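Local coordinates for putative NAD(P)H-flavin oxidoreductase (PDB 6WT2), which probably reduces nitro compounds such as chloramphenicol with NAD(P)H, as an FMN-dependent enzyme of the nitroreductase family, at residues A[168-171]-A[172-175]. Sequence-based numbering, arbitrary orientation.
Sequences CPVE and GFNY. With FMN (flavin mononucleotide), chain G; NIO (nicotinic acid), chain H.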
ATOM      1  N   CYS A 168       6.662  12.320   3.613  1.00 21.66           N
ATOM      2  CA  CYS A 168       7.016  12.048   2.202  1.00 20.33           C
ATOM      3  C   CYS A 168       7.344  10.563   2.097  1.00 24.02           C
ATOM      4  O   CYS A 168       8.160  10.068   2.895  1.00 21.65           O
ATOM      5  CB  CYS A 168       8.208  12.871   1.705  1.00 20.62           C
ATOM      6  SG  CYS A 168       8.472  12.789  -0.113  1.00 24.45           S
ATOM      7  N   PRO A 169       6.739   9.834   1.163  1.00 20.01           N
ATOM      8  CA  PRO A 169       7.194   8.468   0.878  1.00 24.33           C
ATOM      9  C   PRO A 169       8.475   8.527   0.057  1.00 19.58           C
ATOM     10  O   PRO A 169       8.703   9.471  -0.703  1.00 21.43           O
ATOM     11  CB  PRO A 169       6.034   7.864   0.064  1.00 24.71           C
ATOM     12  CG  PRO A 169       5.117   9.059  -0.330  1.00 21.52           C
ATOM     13  CD  PRO A 169       5.785  10.326   0.151  1.00 19.89           C
ATOM     14  N   VAL A 170       9.330   7.513   0.220  1.00 19.88           N
ATOM     15  CA  VAL A 170      10.666   7.575  -0.376  1.00 24.07           C
ATOM     16  C   VAL A 170      11.073   6.212  -0.926  1.00 19.66           C
ATOM     17  O   VAL A 170      11.225   5.247  -0.162  1.00 20.89           O
ATOM     18  CB  VAL A 170      11.738   8.062   0.621  1.00 22.27           C
ATOM     19  CG1 VAL A 170      13.115   8.053  -0.058  1.00 21.93           C
ATOM     20  CG2 VAL A 170      11.413   9.465   1.135  1.00 24.46           C
ATOM     21  N   GLU A 171      11.299   6.152  -2.244  1.00 19.89           N
ATOM     22  CA  GLU A 171      11.987   5.049  -2.901  1.00 21.09           C
ATOM     23  C   GLU A 171      13.332   5.465  -3.470  1.00 21.95           C
ATOM     24  O   GLU A 171      14.072   4.606  -3.964  1.00 22.15           O
ATOM     25  CB  GLU A 171      11.136   4.468  -4.051  1.00 21.25           C
ATOM     26  CG  GLU A 171      10.028   3.519  -3.615  1.00 21.82           C
ATOM     27  CD  GLU A 171       9.112   3.164  -4.788  1.00 21.73           C
ATOM     28  OE1 GLU A 171       9.364   3.668  -5.905  1.00 25.58           O
ATOM     29  OE2 GLU A 171       8.149   2.394  -4.606  1.00 23.29           O
ATOM     30  N   GLY A 172      13.663   6.755  -3.420  1.00 20.72           N
ATOM     31  CA  GLY A 172      14.834   7.259  -4.108  1.00 21.29           C
ATOM     32  C   GLY A 172      16.136   7.016  -3.368  1.00 25.77           C
ATOM     33  O   GLY A 172      16.776   7.953  -2.878  1.00 27.63           O
ATOM     34  N   PHE A 173      16.545   5.755  -3.289  1.00 23.34           N
ATOM     35  CA  PHE A 173      17.823   5.416  -2.688  1.00 23.63           C
ATOM     36  C   PHE A 173      18.314   4.116  -3.293  1.00 30.20           C
ATOM     37  O   PHE A 173      17.538   3.343  -3.858  1.00 21.95           O
ATOM     38  CB  PHE A 173      17.712   5.302  -1.171  1.00 21.37           C
ATOM     39  CG  PHE A 173      16.618   4.371  -0.702  1.00 20.86           C
ATOM     40  CD1 PHE A 173      16.860   3.012  -0.556  1.00 23.79           C
ATOM     41  CD2 PHE A 173      15.365   4.865  -0.374  1.00 21.57           C
ATOM     42  CE1 PHE A 173      15.873   2.155  -0.111  1.00 26.50           C
ATOM     43  CE2 PHE A 173      14.370   4.018   0.086  1.00 22.80           C
ATOM     44  CZ  PHE A 173      14.621   2.655   0.209  1.00 24.92           C
ATOM     45  N   ASN A 174      19.617   3.885  -3.180  1.00 25.52           N
ATOM     46  CA  ASN A 174      20.164   2.613  -3.626  1.00 29.62           C
ATOM     47  C   ASN A 174      19.771   1.530  -2.631  1.00 31.89           C
ATOM     48  O   ASN A 174      20.155   1.576  -1.456  1.00 22.49           O
ATOM     49  CB  ASN A 174      21.680   2.694  -3.781  1.00 27.27           C
ATOM     50  CG  ASN A 174      22.258   1.438  -4.402  1.00 27.12           C
ATOM     51  OD1 ASN A 174      22.479   0.441  -3.716  1.00 27.47           O
ATOM     52  ND2 ASN A 174      22.497   1.476  -5.705  1.00 27.18           N
ATOM     53  N   TYR A 175      18.988   0.558  -3.093  1.00 22.52           N
ATOM     54  CA  TYR A 175      18.424  -0.416  -2.162  1.00 22.17           C
ATOM     55  C   TYR A 175      19.493  -1.351  -1.606  1.00 22.64           C
ATOM     56  O   TYR A 175      19.450  -1.717  -0.425  1.00 24.67           O
ATOM     57  CB  TYR A 175      17.321  -1.208  -2.854  1.00 26.68           C
ATOM     58  CG  TYR A 175      15.960  -0.586  -2.687  1.00 25.08           C
ATOM     59  CD1 TYR A 175      14.974  -1.226  -1.945  1.00 21.05           C
ATOM     60  CD2 TYR A 175      15.663   0.655  -3.257  1.00 27.57           C
ATOM     61  CE1 TYR A 175      13.712  -0.661  -1.788  1.00 25.05           C
ATOM     62  CE2 TYR A 175      14.401   1.232  -3.102  1.00 24.23           C
ATOM     63  CZ  TYR A 175      13.430   0.565  -2.378  1.00 20.44           C
ATOM     64  OH  TYR A 175      12.186   1.134  -2.208  1.00 21.60           O
TER
HETATM   65  N1  FMN G 303       9.312  11.938  -3.470  1.00 18.94           N
HETATM   66  C2  FMN G 303      10.623  12.287  -3.418  1.00 22.54           C
HETATM   67  O2  FMN G 303      10.913  13.504  -3.443  1.00 23.81           O
HETATM   68  N3  FMN G 303      11.613  11.384  -3.307  1.00 20.73           N
HETATM   69  C4  FMN G 303      11.386  10.063  -3.319  1.00 19.64           C
HETATM   70  O4  FMN G 303      12.298   9.224  -3.141  1.00 20.44           O
HETATM   71  C4A FMN G 303       9.989   9.607  -3.395  1.00 20.51           C
HETATM   72  N5  FMN G 303       9.704   8.296  -3.508  1.00 21.69           N
HETATM   73  C5A FMN G 303       8.409   7.882  -3.479  1.00 21.86           C
HETATM   74  C6  FMN G 303       8.132   6.530  -3.259  1.00 19.49           C
HETATM   75  C7  FMN G 303       6.812   6.104  -3.234  1.00 20.90           C
HETATM   76  C7M FMN G 303       6.479   4.645  -3.013  1.00 19.05           C
HETATM   77  C8  FMN G 303       5.709   7.087  -3.379  1.00 21.31           C
HETATM   78  C8M FMN G 303       4.280   6.620  -3.237  1.00 15.16           C
HETATM   79  C9  FMN G 303       5.984   8.441  -3.528  1.00 19.69           C
HETATM   80  C9A FMN G 303       7.303   8.879  -3.516  1.00 16.21           C
HETATM   81  N10 FMN G 303       7.602  10.257  -3.618  1.00 16.89           N
HETATM   82  C10 FMN G 303       8.948  10.644  -3.602  1.00 15.11           C
HETATM   83  C1' FMN G 303       6.529  11.258  -3.678  1.00 18.78           C
HETATM   84  C2' FMN G 303       5.899  11.365  -5.074  1.00 21.16           C
HETATM   85  O2' FMN G 303       6.768  12.073  -5.996  1.00 17.53           O
HETATM   86  C3' FMN G 303       4.541  12.038  -4.893  1.00 23.51           C
HETATM   87  O3' FMN G 303       3.712  11.170  -4.094  1.00 20.87           O
HETATM   88  C4' FMN G 303       3.775  12.338  -6.187  1.00 22.32           C
HETATM   89  O4' FMN G 303       4.561  13.174  -7.027  1.00 18.47           O
HETATM   90  C5' FMN G 303       2.447  13.013  -5.879  1.00 20.85           C
HETATM   91  O5' FMN G 303       2.643  14.219  -5.149  1.00 20.39           O
HETATM   92  P   FMN G 303       1.875  14.392  -3.741  1.00 20.95           P
HETATM   93  O1P FMN G 303       2.262  13.119  -3.028  1.00 27.06           O
HETATM   94  O2P FMN G 303       2.379  15.638  -3.072  1.00 19.34           O
HETATM   95  O3P FMN G 303       0.397  14.417  -4.008  1.00 20.28           O
HETATM   96  N   NIO H 301      13.124   9.505  -6.750  1.00 46.38           N
HETATM   97  C1  NIO H 301      12.104  10.368  -6.784  1.00 42.59           C
HETATM   98  C2  NIO H 301      10.802   9.896  -6.853  1.00 39.90           C
HETATM   99  C3  NIO H 301      10.547   8.534  -6.882  1.00 43.30           C
HETATM  100  C4  NIO H 301      11.624   7.667  -6.855  1.00 46.83           C
HETATM  101  C5  NIO H 301      12.909   8.184  -6.786  1.00 44.51           C
HETATM  102  C6  NIO H 301       9.661  10.857  -6.891  1.00 29.80           C
HETATM  103  O1  NIO H 301       8.523  10.401  -6.740  1.00 25.69           O
HETATM  104  O2  NIO H 301       9.885  12.071  -7.066  1.00 31.15           O
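Glu171, Gly172 and Phe173 meet in an inverse gamma turn, a local contact where strand 166-170, at one side of the antiparallel sheet, leaves for helix 175-185 beside the flavin. Gly172 is its centre: Phe173 N donates to Glu171 O at 2.8 Å. The bond is bent, with an N-H...O angle of 141° and the donor tilted out of the carbonyl plane. Where strand passes into turn, two successive amides point at the isoalloxazine. Glu171 N reaches FMN N5 at 3.0 Å and nearly straight (158°), while Gly172 N reaches FMN O4 at 2.8 Å.

The aromatic rings pack on the side of the turn away from the flavin. Glu171 O lies above one face of the Phe173 ring, toward its rim. That ring turns its edge to Val170, with CD2 3.9 Å from Val170 CG1, and brings CE1 over the centre of the Tyr175 ring. Tyr175 OH, bonded to Ser197 O, lies 3.5 Å from Glu171 CG. With CG beside its backbone N (chi1 -80°) and the chain extended beyond, Glu171 places OE2 3.2 Å from FMN C7M; Tyr150 and, from the second subunit, Ser49, Trp144 and Gln148 hold the carboxylate. Pro169 CG touches FMN C9 at 3.4 Å; nicotinic acid lies on the opposite face of the flavin, its C5 3.4 Å from Gly172 CA. N-H donors to N5 and O4 of the oxidised flavin would be expected to draw electron density from N5, consistent with its role as hydride acceptor.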